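Side-chain contacts in neurotoxin (Clostridium botulinum, PDB 1ZB7), which cleaves synaptobrevins inside host nerve cells as the zinc-dependent endopeptidase light chain of botulinum neurotoxin type G: residues 388-393 / 400-405; 3-8 / 98-103; 38-43 / 107-112. One frame throughout, in Å; residues are numbered along the deposited sequence.

Interaction 1: 388-393 / 400-405; sequences NTIYTQ and ASKNLK
The flat peptide group of T389 receives the amine of K402 at its carbonyl oxygen, from a point tilted 28° out of the carbonyl plane. K402 NZ donates to T389 O over 2.9 Å, and the C=O...N angle is 152°. The lysine chain also lies against this oxygen, with K402 CD 3.3 Å from T389 O. A bend at chi3 (58°) folds the end of the chain, so carbon and nitrogen sit round the same acceptor. I390 adds a loose apolar neighbour: its CD1 is 4.4 Å from K402 NZ. The threonine hydroxyl is used elsewhere, since T389 OG1 is hydrogen-bonded to D387 OD1. Nearby, the ring of Y391 makes an edge-to-face pair with F397, and its hydroxyl is hydrogen-bonded to D223. Both segments belong to the long loop between strands 377-381 and 421-422. The contact therefore closes this loop on itself near the protein surface. K402 NZ has a second, long and weak ion-pair partner in E418 OE2. The hydrogen bond to T389 O holds the amine, and the weak pair with E418 would probably add slightly to the stability of its charge.

Interaction 2: 3-8 / 98-103; sequences VNIKNF and RINSKP
The type I turn I99-K102 ends helix 82-99 and presents N100 to V3 and I5 of the N-terminal arm. The side-chain amide of N100 meets the backbone of the arm. N100 ND2 donates to V3 O at 2.9 Å, in a bent bond with an N-H...O angle of 139°. The oxygen lies 22° out of the amide plane. On the other branch, a water sits 2.7 Å from N100 OD1 and accepts from V3 N at 2.8 Å. The two ends of the amide thus face the two polar backbone atoms of V3, one directly and one probably through water. I5 lies alongside the asparagine and runs past it in the opposite direction. Its CD1 touches N100 CB at 3.6 Å and also nears ND2. The helix end is held at R98 O, which takes S101 N at 3.0 Å and S101 OG at 2.6 Å. The hydroxyl comes in the carbonyl plane, on a lone pair. I5 also rests on I93, F96 and N97 of the same helix. The arm is therefore fastened along the helix end, and the ND2 bond, probably helped by the water at OD1, should limit rotation of the N100 amide.

Interaction 3: 38-43 / 107-112; sequences RIIDRI and RLLDMI
The helical turn that sets L109 and I112 against I40 and I43 is closed by M111 N to R107 O, 3.0 Å, the shortest backbone bond within either segment. Next comes I112 N to L108 O. Facing this helix is the connection between the antiparallel strands 34-38 and 43-46. It makes a type II turn from I40 to I43, closed by I43 N to I40 O at 3.1 Å. R42 holds the left-handed backbone position of that turn (phi 71°). The turn brings both isoleucines to the helix. I43 CD1 meets I112 CG2 at 3.9 Å, and the two side chains cross at about a right angle. I43 is extended at chi2 (-177°), which carries its terminal methyl forward. On I112 the branch methyl does the touching; it stands opposite the backbone N while CG1 lies beside that nitrogen. The second pair is looser: I40 CD1 and L109 CD1 are 4.4 Å apart. F96 of helix 82-99 packs on both I40 and L109. L232 packs on both L109 and I112 from helix 224-239, where it lies inside the HExxH zinc-protease motif. The side chain of I112 is about 13 Å from the zinc ion. Polar links lie beside the apolar contact. N157 takes R42 NH1 on its OD1 and gives its ND2 to I112 O, so one asparagine bridges turn and helix. R38 NE and D41 OD1 form only a long ion pair, with no N-H directed at the oxygen; R38 NH1 has its salt bridge with D17. Across the interface the contact is wholly apolar. It joins the connection between two strands of the large mixed sheet to helix 103-114, and its hold is that of buried methyl groups rather than of polar bonds.

Interactions 2 and 3 are neighbours, with centres 9 Å apart, and their segments alternate along the chain. Helices 82-99 and 103-114 follow each other, and both take part around the two contacts: F96 of the first packs on I40 and L109, and L109 of the second touches N100. The N-terminal arm pairs with the chain corner through K6 N and I39 O, a probable hydrogen bond of 2.8 Å. Interaction 1 comes later in the chain, with its centre 19 Å from that of interaction 2 and 27 Å from that of interaction 3. It still touches interaction 2, where R98 NH1 probably bonds to Q393 O. Together the contacts join distant parts of the sequence into one protease domain.

Interaction 1: 388-393 / 400-405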
loop_
_atom_site.group_PDB
_atom_site.type_symbol
_atom_site.label_atom_id
_atom_site.label_comp_id
_atom_site.label_asym_id
_atom_site.label_seq_id
_atom_site.Cartn_x
_atom_site.Cartn_y
_atom_site.Cartn_z
ATOM N N ASN A 388 0.960 -37.140 -6.482
ATOM C CA ASN A 388 -0.433 -37.072 -5.997
ATOM C C ASN A 388 -0.651 -37.332 -4.486
ATOM O O ASN A 388 -1.686 -36.981 -3.959
ATOM C CB ASN A 388 -1.391 -37.907 -6.841
ATOM C CG ASN A 388 -1.590 -37.344 -8.237
ATOM O OD1 ASN A 388 -1.819 -36.146 -8.450
ATOM N ND2 ASN A 388 -1.525 -38.212 -9.197
ATOM N N THR A 389 0.347 -37.807 -3.768
ATOM C CA THR A 389 0.244 -37.822 -2.292
ATOM C C THR A 389 0.447 -36.454 -1.656
ATOM O O THR A 389 0.187 -36.280 -0.443
ATOM C CB THR A 389 1.222 -38.820 -1.661
ATOM O OG1 THR A 389 2.545 -38.401 -1.906
ATOM C CG2 THR A 389 1.030 -40.222 -2.263
ATOM N N ILE A 390 0.844 -35.465 -2.485
ATOM C CA ILE A 390 1.269 -34.139 -2.008
ATOM C C ILE A 390 0.482 -33.016 -2.723
ATOM O O ILE A 390 0.198 -32.011 -2.138
ATOM C CB ILE A 390 2.824 -33.890 -2.281
ATOM C CG1 ILE A 390 3.725 -34.880 -1.531
ATOM C CG2 ILE A 390 3.235 -32.417 -1.966
ATOM C CD1 ILE A 390 3.964 -34.511 -0.103
ATOM N N TYR A 391 0.236 -33.152 -4.021
ATOM C CA TYR A 391 -0.484 -32.131 -4.780
ATOM C C TYR A 391 -1.377 -32.784 -5.767
ATOM O O TYR A 391 -0.900 -33.518 -6.616
ATOM C CB TYR A 391 0.505 -31.160 -5.446
ATOM C CG TYR A 391 -0.103 -29.974 -6.080
ATOM C CD1 TYR A 391 -0.471 -28.867 -5.348
ATOM C CD2 TYR A 391 -0.371 -29.967 -7.448
ATOM C CE1 TYR A 391 -1.065 -27.775 -5.951
ATOM C CE2 TYR A 391 -0.971 -28.917 -8.041
ATOM C CZ TYR A 391 -1.317 -27.796 -7.299
ATOM O OH TYR A 391 -1.900 -26.707 -7.951
ATOM N N THR A 392 -2.683 -32.506 -5.664
ATOM C CA THR A 392 -3.686 -33.086 -6.598
ATOM C C THR A 392 -4.427 -31.991 -7.395
ATOM O O THR A 392 -4.518 -30.821 -6.979
ATOM C CB THR A 392 -4.733 -33.972 -5.876
ATOM O OG1 THR A 392 -5.600 -33.138 -5.106
ATOM C CG2 THR A 392 -4.079 -35.048 -4.975
ATOM N N GLN A 393 -4.938 -32.401 -8.556
ATOM C CA GLN A 393 -5.784 -31.590 -9.376
ATOM C C GLN A 393 -6.960 -30.988 -8.635
ATOM O O GLN A 393 -7.237 -29.767 -8.742
ATOM C CB GLN A 393 -6.308 -32.433 -10.535
ATOM C CG GLN A 393 -5.310 -32.517 -11.648
ATOM C CD GLN A 393 -5.845 -33.264 -12.900
ATOM O OE1 GLN A 393 -7.105 -33.232 -13.239
ATOM N NE2 GLN A 393 -4.865 -33.894 -13.620
ATOM N N ALA A 400 -8.010 -33.478 1.888
ATOM C CA ALA A 400 -8.843 -33.843 3.090
ATOM C C ALA A 400 -8.437 -35.188 3.705
ATOM O O ALA A 400 -8.408 -35.331 4.967
ATOM C CB ALA A 400 -10.326 -33.814 2.751
ATOM N N SER A 401 -8.025 -36.144 2.867
ATOM C CA SER A 401 -7.694 -37.501 3.412
ATOM C C SER A 401 -6.422 -37.456 4.263
ATOM O O SER A 401 -6.153 -38.397 5.082
ATOM C CB SER A 401 -7.564 -38.594 2.325
ATOM O OG SER A 401 -6.562 -38.271 1.369
ATOM N N LYS A 402 -5.622 -36.390 4.115
ATOM C CA LYS A 402 -4.443 -36.293 5.008
ATOM C C LYS A 402 -4.641 -35.290 6.118
ATOM O O LYS A 402 -3.690 -34.939 6.812
ATOM C CB LYS A 402 -3.178 -35.995 4.222
ATOM C CG LYS A 402 -2.994 -36.807 2.949
ATOM C CD LYS A 402 -1.732 -36.319 2.232
ATOM C CE LYS A 402 -0.468 -36.422 3.111
ATOM N NZ LYS A 402 0.836 -36.490 2.332
ATOM N N ASN A 403 -5.889 -34.880 6.314
ATOM C CA ASN A 403 -6.219 -33.781 7.220
ATOM C C ASN A 403 -5.435 -32.500 6.914
ATOM O O ASN A 403 -4.962 -31.804 7.824
ATOM C CB ASN A 403 -6.052 -34.200 8.727
ATOM C CG ASN A 403 -6.949 -33.359 9.680
ATOM O OD1 ASN A 403 -8.045 -32.854 9.291
ATOM N ND2 ASN A 403 -6.492 -33.209 10.940
ATOM N N LEU A 404 -5.285 -32.204 5.630
ATOM C CA LEU A 404 -4.615 -30.949 5.201
ATOM C C LEU A 404 -5.589 -29.947 4.645
ATOM O O LEU A 404 -5.176 -28.853 4.164
ATOM C CB LEU A 404 -3.461 -31.258 4.246
ATOM C CG LEU A 404 -2.310 -32.088 4.860
ATOM C CD1 LEU A 404 -1.247 -32.410 3.869
ATOM C CD2 LEU A 404 -1.630 -31.374 6.027
ATOM N N LYS A 405 -6.884 -30.271 4.706
ATOM C CA LYS A 405 -7.912 -29.339 4.230
ATOM C C LYS A 405 -8.255 -28.291 5.292
ATOM O O LYS A 405 -8.346 -27.091 4.982
ATOM C CB LYS A 405 -9.162 -30.049 3.704
ATOM C CG LYS A 405 -10.370 -29.116 3.481
ATOM C CD LYS A 405 -11.352 -29.776 2.538
ATOM C CE LYS A 405 -12.489 -28.869 2.127
ATOM N NZ LYS A 405 -12.969 -29.187 0.772
#

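Interaction 2: 3-8 / 98-103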
loop_
_atom_site.group_PDB
_atom_site.type_symbol
_atom_site.label_atom_id
_atom_site.label_comp_id
_atom_site.label_asym_id
_atom_site.label_seq_id
_atom_site.Cartn_x
_atom_site.Cartn_y
_atom_site.Cartn_z
ATOM N N VAL A 3 -13.031 -26.619 -21.907
ATOM C CA VAL A 3 -11.897 -26.714 -22.833
ATOM C C VAL A 3 -11.182 -28.083 -22.662
ATOM O O VAL A 3 -11.089 -28.619 -21.559
ATOM C CB VAL A 3 -11.035 -25.489 -22.543
ATOM C CG1 VAL A 3 -9.622 -25.776 -21.987
ATOM C CG2 VAL A 3 -11.179 -24.429 -23.644
ATOM N N ASN A 4 -10.756 -28.649 -23.776
ATOM C CA ASN A 4 -9.926 -29.809 -23.728
ATOM C C ASN A 4 -8.446 -29.468 -23.471
ATOM O O ASN A 4 -7.889 -28.643 -24.126
ATOM C CB ASN A 4 -10.053 -30.631 -25.020
ATOM C CG ASN A 4 -9.163 -31.890 -25.000
ATOM O OD1 ASN A 4 -8.018 -31.889 -25.565
ATOM N ND2 ASN A 4 -9.639 -32.941 -24.309
ATOM N N ILE A 5 -7.817 -30.222 -22.603
ATOM C CA ILE A 5 -6.401 -30.017 -22.273
ATOM C C ILE A 5 -5.630 -31.290 -22.662
ATOM O O ILE A 5 -5.885 -32.356 -22.106
ATOM C CB ILE A 5 -6.199 -29.645 -20.774
ATOM C CG1 ILE A 5 -7.106 -28.451 -20.438
ATOM C CG2 ILE A 5 -4.751 -29.350 -20.507
ATOM C CD1 ILE A 5 -7.041 -27.985 -19.041
ATOM N N LYS A 6 -4.714 -31.133 -23.624
ATOM C CA LYS A 6 -3.964 -32.232 -24.166
ATOM C C LYS A 6 -2.689 -32.550 -23.366
ATOM O O LYS A 6 -1.999 -31.655 -22.946
ATOM C CB LYS A 6 -3.623 -31.962 -25.640
ATOM C CG LYS A 6 -3.145 -33.205 -26.336
ATOM C CD LYS A 6 -3.147 -33.067 -27.795
ATOM C CE LYS A 6 -2.269 -34.236 -28.340
ATOM N NZ LYS A 6 -2.422 -34.262 -29.827
ATOM N N ASN A 7 -2.432 -33.842 -23.149
ATOM C CA ASN A 7 -1.222 -34.390 -22.579
ATOM C C ASN A 7 -0.124 -34.548 -23.599
ATOM O O ASN A 7 -0.369 -34.949 -24.640
ATOM C CB ASN A 7 -1.487 -35.808 -21.988
ATOM C CG ASN A 7 -2.520 -35.830 -20.812
ATOM O OD1 ASN A 7 -2.501 -35.008 -19.844
ATOM N ND2 ASN A 7 -3.394 -36.838 -20.871
ATOM N N PHE A 8 1.111 -34.328 -23.225
ATOM C CA PHE A 8 2.286 -34.392 -24.090
ATOM C C PHE A 8 3.449 -34.858 -23.271
ATOM O O PHE A 8 3.476 -34.652 -22.036
ATOM C CB PHE A 8 2.705 -33.009 -24.571
ATOM C CG PHE A 8 1.738 -32.381 -25.581
ATOM C CD1 PHE A 8 1.693 -32.826 -26.894
ATOM C CD2 PHE A 8 0.953 -31.328 -25.225
ATOM C CE1 PHE A 8 0.842 -32.231 -27.817
ATOM C CE2 PHE A 8 0.105 -30.757 -26.161
ATOM C CZ PHE A 8 0.082 -31.166 -27.409
ATOM N N ARG A 98 -6.079 -28.507 -13.078
ATOM C CA ARG A 98 -6.582 -27.995 -11.850
ATOM C C ARG A 98 -7.533 -26.785 -12.022
ATOM O O ARG A 98 -8.656 -26.790 -11.471
ATOM C CB ARG A 98 -5.419 -27.746 -10.883
ATOM C CG ARG A 98 -5.795 -27.010 -9.580
ATOM C CD ARG A 98 -4.960 -27.560 -8.390
ATOM N NE ARG A 98 -5.217 -26.836 -7.148
ATOM C CZ ARG A 98 -6.327 -26.881 -6.422
ATOM N NH1 ARG A 98 -7.363 -27.628 -6.795
ATOM N NH2 ARG A 98 -6.419 -26.139 -5.304
ATOM N N ILE A 99 -7.116 -25.801 -12.799
ATOM C CA ILE A 99 -7.917 -24.642 -13.062
ATOM C C ILE A 99 -9.211 -25.126 -13.710
ATOM O O ILE A 99 -10.317 -24.701 -13.377
ATOM C CB ILE A 99 -7.182 -23.641 -13.987
ATOM C CG1 ILE A 99 -6.004 -23.021 -13.204
ATOM C CG2 ILE A 99 -8.171 -22.563 -14.533
ATOM C CD1 ILE A 99 -4.899 -22.430 -14.040
ATOM N N ASN A 100 -9.051 -26.048 -14.638
ATOM C CA ASN A 100 -10.170 -26.612 -15.372
ATOM C C ASN A 100 -11.130 -27.515 -14.509
ATOM O O ASN A 100 -12.103 -27.966 -15.067
ATOM C CB ASN A 100 -9.684 -27.303 -16.675
ATOM C CG ASN A 100 -10.698 -27.176 -17.839
ATOM O OD1 ASN A 100 -11.382 -26.106 -18.019
ATOM N ND2 ASN A 100 -10.699 -28.204 -18.733
ATOM N N SER A 101 -10.905 -27.679 -13.195
ATOM C CA SER A 101 -11.681 -28.620 -12.361
ATOM C C SER A 101 -12.936 -28.015 -11.821
ATOM O O SER A 101 -13.752 -28.711 -11.303
ATOM C CB SER A 101 -10.908 -29.238 -11.180
ATOM O OG SER A 101 -10.380 -28.256 -10.271
ATOM N N LYS A 102 -13.100 -26.715 -11.947
ATOM C CA LYS A 102 -14.230 -26.017 -11.335
ATOM C C LYS A 102 -14.834 -25.003 -12.328
ATOM O O LYS A 102 -14.161 -24.531 -13.219
ATOM C CB LYS A 102 -13.779 -25.327 -10.032
ATOM C CG LYS A 102 -13.593 -26.309 -8.863
ATOM C CD LYS A 102 -13.245 -25.592 -7.571
ATOM C CE LYS A 102 -12.534 -26.562 -6.595
ATOM N NZ LYS A 102 -13.439 -27.729 -6.381
ATOM N N PRO A 103 -16.132 -24.742 -12.214
ATOM C CA PRO A 103 -16.758 -23.909 -13.287
ATOM C C PRO A 103 -16.128 -22.500 -13.521
ATOM O O PRO A 103 -15.973 -22.085 -14.663
ATOM C CB PRO A 103 -18.260 -23.869 -12.891
ATOM C CG PRO A 103 -18.436 -25.091 -11.982
ATOM C CD PRO A 103 -17.101 -25.252 -11.231
HETATM O O HOH W 1 -12.761 -24.735 -19.877
#

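Interaction 3: 38-43 / 107-112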
loop_
_atom_site.group_PDB
_atom_site.type_symbol
_atom_site.label_atom_id
_atom_site.label_comp_id
_atom_site.label_asym_id
_atom_site.label_seq_id
_atom_site.Cartn_x
_atom_site.Cartn_y
_atom_site.Cartn_z
ATOM N N ARG A 38 0.883 -27.202 -27.939
ATOM C CA ARG A 38 -0.411 -26.599 -27.848
ATOM C C ARG A 38 -1.289 -27.503 -27.012
ATOM O O ARG A 38 -1.894 -28.494 -27.516
ATOM C CB ARG A 38 -1.027 -26.328 -29.222
ATOM C CG ARG A 38 -2.260 -25.368 -29.200
ATOM C CD ARG A 38 -3.035 -25.167 -30.535
ATOM N NE ARG A 38 -3.676 -26.405 -30.952
ATOM C CZ ARG A 38 -3.425 -27.087 -32.078
ATOM N NH1 ARG A 38 -2.538 -26.652 -32.953
ATOM N NH2 ARG A 38 -4.036 -28.256 -32.315
ATOM N N ILE A 39 -1.392 -27.116 -25.762
ATOM C CA ILE A 39 -2.184 -27.851 -24.811
ATOM C C ILE A 39 -3.711 -27.570 -24.815
ATOM O O ILE A 39 -4.539 -28.415 -24.410
ATOM C CB ILE A 39 -1.602 -27.628 -23.377
ATOM C CG1 ILE A 39 -1.589 -26.118 -23.037
ATOM C CG2 ILE A 39 -0.237 -28.222 -23.295
ATOM C CD1 ILE A 39 -1.807 -25.889 -21.597
ATOM N N ILE A 40 -4.049 -26.363 -25.253
ATOM C CA ILE A 40 -5.404 -25.850 -25.369
ATOM C C ILE A 40 -5.345 -25.047 -26.635
ATOM O O ILE A 40 -4.301 -24.517 -26.978
ATOM C CB ILE A 40 -5.815 -24.913 -24.153
ATOM C CG1 ILE A 40 -5.879 -25.689 -22.846
ATOM C CG2 ILE A 40 -7.268 -24.319 -24.363
ATOM C CD1 ILE A 40 -5.659 -24.876 -21.471
ATOM N N ASP A 41 -6.447 -24.989 -27.391
ATOM C CA ASP A 41 -6.507 -24.006 -28.491
ATOM C C ASP A 41 -6.016 -22.569 -28.131
ATOM O O ASP A 41 -6.426 -21.980 -27.138
ATOM C CB ASP A 41 -7.879 -23.986 -29.120
ATOM C CG ASP A 41 -8.166 -25.356 -29.856
ATOM O OD1 ASP A 41 -7.580 -25.659 -31.018
ATOM O OD2 ASP A 41 -8.909 -26.126 -29.188
ATOM N N ARG A 42 -5.100 -22.100 -28.956
ATOM C CA ARG A 42 -4.518 -20.804 -28.879
ATOM C C ARG A 42 -3.543 -20.559 -27.694
ATOM O O ARG A 42 -3.038 -19.490 -27.567
ATOM C CB ARG A 42 -5.651 -19.769 -28.973
ATOM C CG ARG A 42 -6.286 -19.918 -30.390
ATOM C CD ARG A 42 -6.884 -18.680 -30.829
ATOM N NE ARG A 42 -6.573 -18.372 -32.227
ATOM C CZ ARG A 42 -5.902 -17.295 -32.703
ATOM N NH1 ARG A 42 -5.290 -16.282 -31.958
ATOM N NH2 ARG A 42 -5.845 -17.241 -34.013
ATOM N N ILE A 43 -3.253 -21.615 -26.943
ATOM C CA ILE A 43 -2.396 -21.587 -25.738
ATOM C C ILE A 43 -1.249 -22.633 -25.836
ATOM O O ILE A 43 -1.485 -23.854 -25.896
ATOM C CB ILE A 43 -3.239 -21.857 -24.467
ATOM C CG1 ILE A 43 -4.433 -20.906 -24.383
ATOM C CG2 ILE A 43 -2.363 -21.767 -23.268
ATOM C CD1 ILE A 43 -5.294 -21.091 -23.080
ATOM N N ARG A 107 -14.587 -21.267 -17.092
ATOM C CA ARG A 107 -14.999 -20.046 -17.739
ATOM C C ARG A 107 -13.808 -19.190 -18.044
ATOM O O ARG A 107 -13.703 -18.665 -19.149
ATOM C CB ARG A 107 -16.000 -19.323 -16.842
ATOM C CG ARG A 107 -17.000 -18.495 -17.514
ATOM C CD ARG A 107 -18.082 -17.987 -16.499
ATOM N NE ARG A 107 -18.421 -18.956 -15.422
ATOM C CZ ARG A 107 -18.259 -18.766 -14.093
ATOM N NH1 ARG A 107 -17.721 -17.640 -13.612
ATOM N NH2 ARG A 107 -18.620 -19.731 -13.224
ATOM N N LEU A 108 -12.864 -19.061 -17.104
ATOM C CA LEU A 108 -11.575 -18.301 -17.356
ATOM C C LEU A 108 -10.871 -18.796 -18.611
ATOM O O LEU A 108 -10.558 -18.035 -19.525
ATOM C CB LEU A 108 -10.653 -18.342 -16.126
ATOM C CG LEU A 108 -9.282 -17.691 -16.219
ATOM C CD1 LEU A 108 -9.427 -16.292 -16.710
ATOM C CD2 LEU A 108 -8.548 -17.666 -14.849
ATOM N N LEU A 109 -10.716 -20.105 -18.707
ATOM C CA LEU A 109 -10.048 -20.694 -19.897
ATOM C C LEU A 109 -10.824 -20.563 -21.189
ATOM O O LEU A 109 -10.245 -20.202 -22.184
ATOM C CB LEU A 109 -9.622 -22.161 -19.644
ATOM C CG LEU A 109 -8.779 -22.448 -18.381
ATOM C CD1 LEU A 109 -8.522 -23.947 -18.228
ATOM C CD2 LEU A 109 -7.465 -21.664 -18.420
ATOM N N ASP A 110 -12.150 -20.750 -21.168
ATOM C CA ASP A 110 -13.005 -20.520 -22.346
ATOM C C ASP A 110 -12.904 -19.088 -22.896
ATOM O O ASP A 110 -12.790 -18.868 -24.092
ATOM C CB ASP A 110 -14.483 -20.741 -22.002
ATOM C CG ASP A 110 -14.867 -22.213 -21.815
ATOM O OD1 ASP A 110 -14.210 -23.091 -22.411
ATOM O OD2 ASP A 110 -15.884 -22.482 -21.109
ATOM N N MET A 111 -12.970 -18.122 -21.993
ATOM C CA MET A 111 -12.826 -16.708 -22.360
ATOM C C MET A 111 -11.472 -16.330 -22.950
ATOM O O MET A 111 -11.428 -15.595 -23.887
ATOM C CB MET A 111 -13.122 -15.815 -21.177
ATOM C CG MET A 111 -14.511 -16.016 -20.629
ATOM S SD MET A 111 -15.147 -14.540 -19.832
ATOM C CE MET A 111 -15.463 -13.490 -21.269
ATOM N N ILE A 112 -10.382 -16.917 -22.460
ATOM C CA ILE A 112 -9.051 -16.694 -23.050
ATOM C C ILE A 112 -8.947 -17.241 -24.462
ATOM O O ILE A 112 -8.473 -16.560 -25.342
ATOM C CB ILE A 112 -7.913 -17.231 -22.067
ATOM C CG1 ILE A 112 -7.809 -16.267 -20.847
ATOM C CG2 ILE A 112 -6.623 -17.426 -22.763
ATOM C CD1 ILE A 112 -7.015 -16.797 -19.680
#